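Local coordinates for protein 3,5-epimerase/4-reductase (Arabidopsis thaliana, PDB 4QQR) that converts dTDP-4-dehydro-6-deoxy-glucose to dTDP-beta-L-rhamnose by 3,5-epimerization followed by NADPH-dependent 4-keto reduction, supplying rhamnose for plant cell-wall biosynthesis, at residues A[91-102]-A[151-161]; A[128-139]-A[261-271]. All coordinates share one frame; numbering follows the deposited sequence.

Interaction 1. Residues A[91-102]-A[151-161]; sequences VAGTLTLADICR and VEELLKNYENV. With ZN (zinc ion), chain D.
L95 and A98 meet L155 and Y158 in the tightly packed part of this contact. L95 CD1 lies 3.6 Å from L155 CD2 and also touches the Y158 ring at CE2. A98 needs no more than a methyl: its CB sits over one face of that ring, 4.0 Å from the centroid in a CH-pi contact, and the small residue lets the tyrosine close on the helix. Branched V91 and V151 meet through their CG2 methyls at 3.6 Å. Toward R102 the contact turns polar and looser. The N160 side chain, standing between its backbone N and carbonyl carbon (chi1 67°), crosses that of R102 at about a right angle, with OD1 3.5 Å from R102 CB, while its ND2 is hydrogen-bonded to L106 O. On this solvent side a water accepts a hydrogen bond from R102 NE at 3.0 Å, joining it to N157 O and E159 N. R102 NH2 pairs with E80 of the second subunit, whose carboxylate shares a zinc ion with E159 OE2. Segments 91-102 and 151-155 run 15° apart in direction; their parent helices, 80-103 and 143-155, are those of successive beta-alpha-beta crossovers, packed side by side on the parallel sheet of a Rossmann fold.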
loop_
_atom_site.group_PDB
_atom_site.type_symbol
_atom_site.label_atom_id
_atom_site.label_comp_id
_atom_site.label_asym_id
_atom_site.label_seq_id
_atom_site.Cartn_x
_atom_site.Cartn_y
_atom_site.Cartn_z
ATOM N N VAL A 91 5.458 4.894 1.316
ATOM C CA VAL A 91 5.047 3.713 0.598
ATOM C C VAL A 91 6.093 3.354 -0.463
ATOM O O VAL A 91 6.898 2.446 -0.253
ATOM C CB VAL A 91 3.628 3.865 -0.010
ATOM C CG1 VAL A 91 3.215 2.598 -0.693
ATOM C CG2 VAL A 91 2.621 4.178 1.073
ATOM N N ALA A 92 6.113 4.072 -1.583
ATOM C CA ALA A 92 6.937 3.633 -2.725
ATOM C C ALA A 92 8.416 3.638 -2.406
ATOM O O ALA A 92 9.145 2.750 -2.835
ATOM C CB ALA A 92 6.646 4.448 -4.020
ATOM N N GLY A 93 8.855 4.635 -1.654
ATOM C CA GLY A 93 10.252 4.718 -1.286
ATOM C C GLY A 93 10.696 3.664 -0.284
ATOM O O GLY A 93 11.761 3.071 -0.449
ATOM N N THR A 94 9.897 3.438 0.758
ATOM C CA THR A 94 10.181 2.388 1.733
ATOM C C THR A 94 10.144 0.992 1.088
ATOM O O THR A 94 10.985 0.124 1.383
ATOM C CB THR A 94 9.159 2.404 2.876
ATOM O OG1 THR A 94 8.902 3.751 3.269
ATOM C CG2 THR A 94 9.670 1.642 4.064
ATOM N N LEU A 95 9.151 0.765 0.233
ATOM C CA LEU A 95 9.063 -0.513 -0.455
ATOM C C LEU A 95 10.261 -0.696 -1.404
ATOM O O LEU A 95 10.839 -1.785 -1.462
ATOM C CB LEU A 95 7.727 -0.662 -1.196
ATOM C CG LEU A 95 6.515 -1.287 -0.484
ATOM C CD1 LEU A 95 6.929 -2.196 0.648
ATOM C CD2 LEU A 95 5.564 -0.256 0.021
ATOM N N THR A 96 10.639 0.365 -2.129
ATOM C CA THR A 96 11.821 0.338 -3.004
ATOM C C THR A 96 13.094 0.036 -2.228
ATOM O O THR A 96 13.916 -0.786 -2.661
ATOM C CB THR A 96 12.004 1.650 -3.791
ATOM O OG1 THR A 96 10.998 1.739 -4.805
ATOM C CG2 THR A 96 13.358 1.684 -4.469
ATOM N N LEU A 97 13.249 0.683 -1.073
ATOM C CA LEU A 97 14.406 0.442 -0.193
ATOM C C LEU A 97 14.440 -0.999 0.322
ATOM O O LEU A 97 15.483 -1.637 0.300
ATOM C CB LEU A 97 14.452 1.443 0.971
ATOM C CG LEU A 97 15.596 1.263 1.975
ATOM C CD1 LEU A 97 16.949 1.574 1.380
ATOM C CD2 LEU A 97 15.379 2.109 3.178
ATOM N N ALA A 98 13.299 -1.514 0.769
ATOM C CA ALA A 98 13.222 -2.896 1.252
ATOM C C ALA A 98 13.637 -3.897 0.177
ATOM O O ALA A 98 14.286 -4.894 0.455
ATOM C CB ALA A 98 11.819 -3.200 1.724
ATOM N N ASP A 99 13.244 -3.602 -1.053
ATOM C CA ASP A 99 13.449 -4.466 -2.204
ATOM C C ASP A 99 14.925 -4.624 -2.508
ATOM O O ASP A 99 15.449 -5.734 -2.598
ATOM C CB ASP A 99 12.746 -3.846 -3.417
ATOM C CG ASP A 99 12.600 -4.819 -4.553
ATOM O OD1 ASP A 99 13.445 -4.802 -5.468
ATOM O OD2 ASP A 99 11.631 -5.601 -4.526
ATOM N N ILE A 100 15.571 -3.476 -2.681
ATOM C CA ILE A 100 16.991 -3.392 -2.957
ATOM C C ILE A 100 17.818 -4.053 -1.839
ATOM O O ILE A 100 18.776 -4.786 -2.116
ATOM C CB ILE A 100 17.392 -1.914 -3.186
ATOM C CG1 ILE A 100 16.720 -1.374 -4.455
ATOM C CG2 ILE A 100 18.908 -1.747 -3.259
ATOM C CD1 ILE A 100 16.875 0.127 -4.645
ATOM N N CYS A 101 17.440 -3.818 -0.583
ATOM C CA CYS A 101 18.123 -4.472 0.519
ATOM C C CYS A 101 17.919 -5.999 0.467
ATOM O O CYS A 101 18.850 -6.769 0.718
ATOM C CB CYS A 101 17.677 -3.903 1.868
ATOM S SG CYS A 101 18.131 -2.169 2.176
ATOM N N ARG A 102 16.707 -6.431 0.135
ATOM C CA ARG A 102 16.414 -7.852 0.093
ATOM C C ARG A 102 17.241 -8.536 -0.992
ATOM O O ARG A 102 17.901 -9.543 -0.731
ATOM C CB ARG A 102 14.923 -8.091 -0.138
ATOM C CG ARG A 102 14.559 -9.546 -0.099
ATOM C CD ARG A 102 13.153 -9.768 -0.593
ATOM N NE ARG A 102 12.902 -11.184 -0.855
ATOM C CZ ARG A 102 13.053 -11.758 -2.043
ATOM N NH1 ARG A 102 13.442 -11.038 -3.085
ATOM N NH2 ARG A 102 12.807 -13.049 -2.188
ATOM N N VAL A 151 1.751 -0.401 4.371
ATOM C CA VAL A 151 3.196 -0.629 4.243
ATOM C C VAL A 151 3.652 -1.709 5.197
ATOM O O VAL A 151 4.374 -2.624 4.787
ATOM C CB VAL A 151 4.043 0.649 4.473
ATOM C CG1 VAL A 151 5.525 0.307 4.498
ATOM C CG2 VAL A 151 3.753 1.667 3.386
ATOM N N GLU A 152 3.221 -1.630 6.454
ATOM C CA GLU A 152 3.624 -2.645 7.417
ATOM C C GLU A 152 3.202 -4.038 6.972
ATOM O O GLU A 152 3.982 -4.977 7.064
ATOM C CB GLU A 152 3.089 -2.378 8.820
ATOM C CG GLU A 152 3.565 -3.453 9.785
ATOM C CD GLU A 152 3.032 -3.297 11.199
ATOM O OE1 GLU A 152 3.758 -2.710 12.049
ATOM O OE2 GLU A 152 1.904 -3.795 11.470
ATOM N N GLU A 153 1.974 -4.174 6.493
ATOM C CA GLU A 153 1.511 -5.468 6.024
ATOM C C GLU A 153 2.358 -5.953 4.840
ATOM O O GLU A 153 2.762 -7.113 4.789
ATOM C CB GLU A 153 0.027 -5.414 5.644
ATOM C CG GLU A 153 -0.513 -6.719 5.044
ATOM C CD GLU A 153 -1.119 -7.666 6.075
ATOM O OE1 GLU A 153 -1.040 -7.377 7.299
ATOM O OE2 GLU A 153 -1.694 -8.706 5.656
ATOM N N LEU A 154 2.636 -5.055 3.902
ATOM C CA LEU A 154 3.487 -5.376 2.757
ATOM C C LEU A 154 4.900 -5.785 3.160
ATOM O O LEU A 154 5.452 -6.754 2.627
ATOM C CB LEU A 154 3.534 -4.206 1.775
ATOM C CG LEU A 154 2.184 -3.933 1.123
ATOM C CD1 LEU A 154 2.183 -2.597 0.408
ATOM C CD2 LEU A 154 1.828 -5.086 0.188
ATOM N N LEU A 155 5.483 -5.063 4.112
ATOM C CA LEU A 155 6.837 -5.373 4.553
ATOM C C LEU A 155 6.965 -6.776 5.160
ATOM O O LEU A 155 8.077 -7.307 5.260
ATOM C CB LEU A 155 7.349 -4.303 5.505
ATOM C CG LEU A 155 7.565 -2.941 4.842
ATOM C CD1 LEU A 155 8.022 -1.893 5.852
ATOM C CD2 LEU A 155 8.560 -3.052 3.708
ATOM N N LYS A 156 5.835 -7.377 5.544
ATOM C CA LYS A 156 5.811 -8.761 6.040
ATOM C C LYS A 156 6.368 -9.735 4.995
ATOM O O LYS A 156 6.827 -10.831 5.344
ATOM C CB LYS A 156 4.379 -9.222 6.398
ATOM C CG LYS A 156 3.819 -8.797 7.763
ATOM C CD LYS A 156 2.441 -9.447 7.981
ATOM C CE LYS A 156 1.763 -9.052 9.291
ATOM N NZ LYS A 156 1.946 -10.082 10.382
ATOM N N ASN A 157 6.296 -9.345 3.720
ATOM C CA ASN A 157 6.765 -10.191 2.626
ATOM C C ASN A 157 8.267 -10.084 2.378
ATOM O O ASN A 157 8.813 -10.880 1.605
ATOM C CB ASN A 157 6.018 -9.878 1.330
ATOM C CG ASN A 157 4.512 -10.011 1.474
ATOM O OD1 ASN A 157 3.994 -11.109 1.688
ATOM N ND2 ASN A 157 3.796 -8.896 1.330
ATOM N N TYR A 158 8.924 -9.104 3.013
ATOM C CA TYR A 158 10.385 -8.953 2.911
ATOM C C TYR A 158 11.083 -9.506 4.143
ATOM O O TYR A 158 11.197 -8.824 5.146
ATOM C CB TYR A 158 10.801 -7.489 2.722
ATOM C CG TYR A 158 10.227 -6.848 1.491
ATOM C CD1 TYR A 158 10.994 -6.681 0.349
ATOM C CD2 TYR A 158 8.902 -6.426 1.463
ATOM C CE1 TYR A 158 10.460 -6.103 -0.788
ATOM C CE2 TYR A 158 8.358 -5.850 0.334
ATOM C CZ TYR A 158 9.141 -5.685 -0.787
ATOM O OH TYR A 158 8.590 -5.111 -1.912
ATOM N N GLU A 159 11.587 -10.728 4.045
ATOM C CA GLU A 159 12.167 -11.434 5.183
ATOM C C GLU A 159 13.396 -10.784 5.792
ATOM O O GLU A 159 13.872 -11.229 6.842
ATOM C CB GLU A 159 12.533 -12.862 4.777
ATOM C CG GLU A 159 13.931 -12.970 4.214
ATOM C CD GLU A 159 14.028 -13.918 3.037
ATOM O OE1 GLU A 159 13.477 -15.042 3.112
ATOM O OE2 GLU A 159 14.659 -13.520 2.034
ATOM N N ASN A 160 13.933 -9.767 5.126
ATOM C CA ASN A 160 15.154 -9.103 5.586
ATOM C C ASN A 160 14.850 -7.833 6.395
ATOM O O ASN A 160 15.739 -7.207 6.957
ATOM C CB ASN A 160 15.987 -8.721 4.376
ATOM C CG ASN A 160 15.313 -7.651 3.548
ATOM O OD1 ASN A 160 14.102 -7.715 3.295
ATOM N ND2 ASN A 160 16.075 -6.628 3.164
ATOM N N VAL A 161 13.583 -7.450 6.420
ATOM C CA VAL A 161 13.166 -6.211 7.037
ATOM C C VAL A 161 12.733 -6.442 8.478
ATOM O O VAL A 161 12.054 -7.426 8.799
ATOM C CB VAL A 161 12.010 -5.579 6.237
ATOM C CG1 VAL A 161 11.428 -4.360 6.947
ATOM C CG2 VAL A 161 12.484 -5.212 4.872
HETATM ZN ZN ZN D . 14.351 -15.440 0.461
HETATM O O HOH W 1 11.343 -12.037 1.617
#

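Interaction 2. Residues A[128-139]-A[261-271]; sequences GIGFKEEDTPNF and PRSNNELDATK. With ZN (zinc ion), chain C.
F131 and L267 form a single bridge of parallel pattern, F131 N giving a hydrogen bond to E266 O at 2.9 Å and D268 N one to F131 O at 2.9 Å. G130 suits the place beside it because a side chain would probably crowd the D268 backbone. The extended side chain of E266 reaches G128, with OE1 3.3 Å from G128 CA, and a water donates to OE1, its link to G128 N being weak. The F131 ring turns an edge to N265 CB. Farther along, F139 has CG anti to the backbone N (chi1 -175°), which carries the ring across S263: S263 CA lies over its face, 4.2 Å from the centroid, and P261 O comes in plane at the edge. The hydroxyl of S263 binds F117 O instead. At the other end K132 runs alongside D268, its CE 3.8 Å from D268 OD1, and E133 OE2 rests on the aliphatic part of K271, 3.3 Å from CB. D268 OD2 accepts from T270 N, two residues on, an Asx turn just before helix 270-275. With an alanine here, T270 N would probably lose its acceptor and the start of that helix would be freer to shift. D135 OD2 binds zinc at 2.5 Å together with H123 and takes the K132 N-H from above its carboxylate plane. The two backbone bonds join the segments at this one bridge, N220 bonds F131 O and D268 O, and one oxygen of each aspartate, OD2, is taken up by the metal or a turn, which is likely to temper its negative charge.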
loop_
_atom_site.group_PDB
_atom_site.type_symbol
_atom_site.label_atom_id
_atom_site.label_comp_id
_atom_site.label_asym_id
_atom_site.label_seq_id
_atom_site.Cartn_x
_atom_site.Cartn_y
_atom_site.Cartn_z
ATOM N N GLY A 128 -4.680 -4.325 30.662
ATOM C CA GLY A 128 -3.324 -4.838 30.618
ATOM C C GLY A 128 -3.116 -5.814 29.469
ATOM O O GLY A 128 -2.040 -6.397 29.335
ATOM N N ILE A 129 -4.146 -6.000 28.648
ATOM C CA ILE A 129 -4.023 -6.817 27.444
ATOM C C ILE A 129 -3.595 -5.950 26.269
ATOM O O ILE A 129 -4.333 -5.046 25.856
ATOM C CB ILE A 129 -5.342 -7.531 27.082
ATOM C CG1 ILE A 129 -5.744 -8.484 28.209
ATOM C CG2 ILE A 129 -5.196 -8.267 25.753
ATOM C CD1 ILE A 129 -4.593 -9.354 28.720
ATOM N N GLY A 130 -2.407 -6.229 25.736
ATOM C CA GLY A 130 -1.829 -5.416 24.684
ATOM C C GLY A 130 -1.846 -6.097 23.330
ATOM O O GLY A 130 -1.902 -7.327 23.238
ATOM N N PHE A 131 -1.808 -5.285 22.278
ATOM C CA PHE A 131 -1.796 -5.784 20.913
ATOM C C PHE A 131 -0.487 -6.459 20.567
ATOM O O PHE A 131 0.593 -6.004 20.952
ATOM C CB PHE A 131 -2.040 -4.652 19.932
ATOM C CG PHE A 131 -3.471 -4.210 19.863
ATOM C CD1 PHE A 131 -4.435 -5.027 19.282
ATOM C CD2 PHE A 131 -3.852 -2.970 20.365
ATOM C CE1 PHE A 131 -5.744 -4.620 19.198
ATOM C CE2 PHE A 131 -5.173 -2.560 20.294
ATOM C CZ PHE A 131 -6.120 -3.392 19.709
ATOM N N LYS A 132 -0.585 -7.552 19.826
ATOM C CA LYS A 132 0.608 -8.281 19.449
ATOM C C LYS A 132 1.115 -7.923 18.051
ATOM O O LYS A 132 0.427 -7.272 17.266
ATOM C CB LYS A 132 0.349 -9.777 19.570
ATOM C CG LYS A 132 0.384 -10.274 20.981
ATOM C CD LYS A 132 0.133 -11.749 20.996
ATOM C CE LYS A 132 0.377 -12.330 22.379
ATOM N NZ LYS A 132 -0.473 -13.543 22.616
ATOM N N GLU A 133 2.339 -8.339 17.762
ATOM C CA GLU A 133 2.912 -8.181 16.433
ATOM C C GLU A 133 1.988 -8.781 15.361
ATOM O O GLU A 133 1.710 -8.159 14.330
ATOM C CB GLU A 133 4.306 -8.822 16.389
ATOM C CG GLU A 133 5.385 -8.063 17.206
ATOM C CD GLU A 133 5.288 -8.265 18.716
ATOM O OE1 GLU A 133 4.299 -8.881 19.170
ATOM O OE2 GLU A 133 6.204 -7.814 19.448
ATOM N N GLU A 134 1.476 -9.972 15.633
ATOM C CA GLU A 134 0.665 -10.693 14.656
ATOM C C GLU A 134 -0.705 -10.055 14.468
ATOM O O GLU A 134 -1.374 -10.303 13.475
ATOM C CB GLU A 134 0.511 -12.164 15.056
ATOM C CG GLU A 134 1.766 -12.763 15.703
ATOM C CD GLU A 134 1.906 -12.353 17.170
ATOM O OE1 GLU A 134 0.855 -12.138 17.806
ATOM O OE2 GLU A 134 3.048 -12.219 17.674
ATOM N N ASP A 135 -1.116 -9.226 15.417
ATOM C CA ASP A 135 -2.464 -8.672 15.403
ATOM C C ASP A 135 -2.676 -7.794 14.199
ATOM O O ASP A 135 -1.730 -7.223 13.650
ATOM C CB ASP A 135 -2.730 -7.869 16.676
ATOM C CG ASP A 135 -3.090 -8.744 17.854
ATOM O OD1 ASP A 135 -2.929 -9.978 17.756
ATOM O OD2 ASP A 135 -3.550 -8.198 18.876
ATOM N N THR A 136 -3.931 -7.677 13.801
ATOM C CA THR A 136 -4.282 -6.932 12.611
ATOM C C THR A 136 -4.655 -5.521 13.022
ATOM O O THR A 136 -5.532 -5.350 13.852
ATOM C CB THR A 136 -5.459 -7.614 11.911
ATOM O OG1 THR A 136 -5.069 -8.945 11.542
ATOM C CG2 THR A 136 -5.879 -6.843 10.683
ATOM N N PRO A 137 -3.975 -4.507 12.462
ATOM C CA PRO A 137 -4.236 -3.114 12.848
ATOM C C PRO A 137 -5.720 -2.844 12.828
ATOM O O PRO A 137 -6.390 -3.215 11.859
ATOM C CB PRO A 137 -3.535 -2.307 11.751
ATOM C CG PRO A 137 -2.408 -3.161 11.371
ATOM C CD PRO A 137 -2.937 -4.589 11.425
ATOM N N ASN A 138 -6.227 -2.239 13.893
ATOM C CA ASN A 138 -7.659 -2.031 14.014
ATOM C C ASN A 138 -8.039 -0.551 14.038
ATOM O O ASN A 138 -9.206 -0.208 14.240
ATOM C CB ASN A 138 -8.176 -2.733 15.270
ATOM C CG ASN A 138 -7.721 -2.053 16.537
ATOM O OD1 ASN A 138 -6.598 -1.553 16.620
ATOM N ND2 ASN A 138 -8.602 -1.998 17.525
ATOM N N PHE A 139 -7.051 0.321 13.848
ATOM C CA PHE A 139 -7.281 1.763 13.914
ATOM C C PHE A 139 -6.850 2.407 12.611
ATOM O O PHE A 139 -5.760 2.950 12.510
ATOM C CB PHE A 139 -6.490 2.378 15.070
ATOM C CG PHE A 139 -6.769 3.844 15.292
ATOM C CD1 PHE A 139 -7.999 4.264 15.796
ATOM C CD2 PHE A 139 -5.792 4.801 15.018
ATOM C CE1 PHE A 139 -8.256 5.615 16.012
ATOM C CE2 PHE A 139 -6.040 6.156 15.235
ATOM C CZ PHE A 139 -7.275 6.565 15.735
ATOM N N PRO A 261 -9.419 12.209 16.168
ATOM C CA PRO A 261 -9.202 11.108 17.128
ATOM C C PRO A 261 -7.736 10.615 17.178
ATOM O O PRO A 261 -7.186 10.249 16.133
ATOM C CB PRO A 261 -10.122 9.995 16.603
ATOM C CG PRO A 261 -11.217 10.719 15.840
ATOM C CD PRO A 261 -10.573 11.978 15.275
ATOM N N ARG A 262 -7.119 10.597 18.360
ATOM C CA ARG A 262 -5.761 10.072 18.474
ATOM C C ARG A 262 -5.775 8.582 18.838
ATOM O O ARG A 262 -6.750 8.062 19.401
ATOM C CB ARG A 262 -4.900 10.884 19.463
ATOM C CG ARG A 262 -3.406 10.898 19.105
ATOM C CD ARG A 262 -2.498 11.204 20.308
ATOM N NE ARG A 262 -1.073 10.977 20.025
ATOM C CZ ARG A 262 -0.127 11.922 20.037
ATOM N NH1 ARG A 262 -0.430 13.189 20.327
ATOM N NH2 ARG A 262 1.133 11.601 19.762
ATOM N N SER A 263 -4.695 7.893 18.476
ATOM C CA SER A 263 -4.562 6.465 18.733
ATOM C C SER A 263 -4.266 6.235 20.210
ATOM O O SER A 263 -3.307 6.790 20.751
ATOM C CB SER A 263 -3.425 5.892 17.878
ATOM O OG SER A 263 -3.221 4.511 18.135
ATOM N N ASN A 264 -5.085 5.423 20.861
ATOM C CA ASN A 264 -4.812 5.036 22.236
ATOM C C ASN A 264 -4.771 3.529 22.378
ATOM O O ASN A 264 -5.732 2.848 22.032
ATOM C CB ASN A 264 -5.836 5.640 23.200
ATOM C CG ASN A 264 -5.703 7.145 23.318
ATOM O OD1 ASN A 264 -4.630 7.667 23.643
ATOM N ND2 ASN A 264 -6.789 7.854 23.038
ATOM N N ASN A 265 -3.660 3.007 22.889
ATOM C CA ASN A 265 -3.493 1.562 22.996
ATOM C C ASN A 265 -2.390 1.143 23.943
ATOM O O ASN A 265 -1.579 1.967 24.371
ATOM C CB ASN A 265 -3.253 0.925 21.602
ATOM C CG ASN A 265 -1.901 1.308 20.980
ATOM O OD1 ASN A 265 -0.841 1.145 21.585
ATOM N ND2 ASN A 265 -1.946 1.803 19.759
ATOM N N GLU A 266 -2.379 -0.154 24.252
ATOM C CA GLU A 266 -1.230 -0.817 24.868
ATOM C C GLU A 266 -0.651 -1.840 23.878
ATOM O O GLU A 266 -1.406 -2.547 23.220
ATOM C CB GLU A 266 -1.619 -1.512 26.179
ATOM C CG GLU A 266 -0.443 -2.259 26.831
ATOM C CD GLU A 266 -0.750 -2.840 28.222
ATOM O OE1 GLU A 266 -1.860 -2.606 28.762
ATOM O OE2 GLU A 266 0.141 -3.538 28.766
ATOM N N LEU A 267 0.681 -1.905 23.772
ATOM C CA LEU A 267 1.364 -2.831 22.868
ATOM C C LEU A 267 2.060 -3.881 23.706
ATOM O O LEU A 267 2.832 -3.535 24.602
ATOM C CB LEU A 267 2.407 -2.090 22.024
ATOM C CG LEU A 267 2.066 -1.678 20.590
ATOM C CD1 LEU A 267 0.583 -1.493 20.400
ATOM C CD2 LEU A 267 2.797 -0.410 20.201
ATOM N N ASP A 268 1.784 -5.156 23.418
ATOM C CA ASP A 268 2.406 -6.271 24.130
ATOM C C ASP A 268 3.924 -6.278 23.924
ATOM O O ASP A 268 4.402 -6.345 22.798
ATOM C CB ASP A 268 1.811 -7.595 23.652
ATOM C CG ASP A 268 2.054 -8.744 24.630
ATOM O OD1 ASP A 268 1.122 -9.565 24.821
ATOM O OD2 ASP A 268 3.162 -8.835 25.207
ATOM N N ALA A 269 4.681 -6.226 25.015
ATOM C CA ALA A 269 6.140 -6.141 24.920
ATOM C C ALA A 269 6.856 -7.481 25.108
ATOM O O ALA A 269 8.087 -7.525 25.152
ATOM C CB ALA A 269 6.690 -5.092 25.899
ATOM N N THR A 270 6.090 -8.563 25.205
ATOM C CA THR A 270 6.644 -9.898 25.415
ATOM C C THR A 270 7.787 -10.245 24.464
ATOM O O THR A 270 8.876 -10.642 24.900
ATOM C CB THR A 270 5.544 -10.960 25.307
ATOM O OG1 THR A 270 4.534 -10.676 26.280
ATOM C CG2 THR A 270 6.101 -12.347 25.537
ATOM N N LYS A 271 7.549 -10.069 23.172
ATOM C CA LYS A 271 8.546 -10.417 22.173
ATOM C C LYS A 271 9.840 -9.616 22.295
ATOM O O LYS A 271 10.913 -10.187 22.186
ATOM C CB LYS A 271 7.961 -10.314 20.764
ATOM C CG LYS A 271 8.877 -10.778 19.632
ATOM C CD LYS A 271 8.157 -10.595 18.314
ATOM C CE LYS A 271 8.950 -11.093 17.128
ATOM N NZ LYS A 271 8.040 -11.188 15.935
HETATM ZN ZN ZN C . -4.295 -9.473 20.859
HETATM O O HOH W 2 -4.554 -2.423 28.206
#

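In the fold
Interactions 1 and 2 have centres 22 Å apart and their nearest atoms lie about 4 Å from each other without touching. Their segments alternate along the chain; loop 128-139 leads into the helix that carries 151-155. R165, on strand 161-166, joins them, reaching E152 by a salt bridge and E133 O by a hydrogen bond. The neighbouring strand 217-220 is shared too: V161 pairs with G217, and E133 packs on I218. Both contacts lie near the NADPH site expected by similarity, the side chain of T94 being about 9 Å from that of Y111, and that of R262 about 10 Å from that of W23. A zinc ion lies beside each.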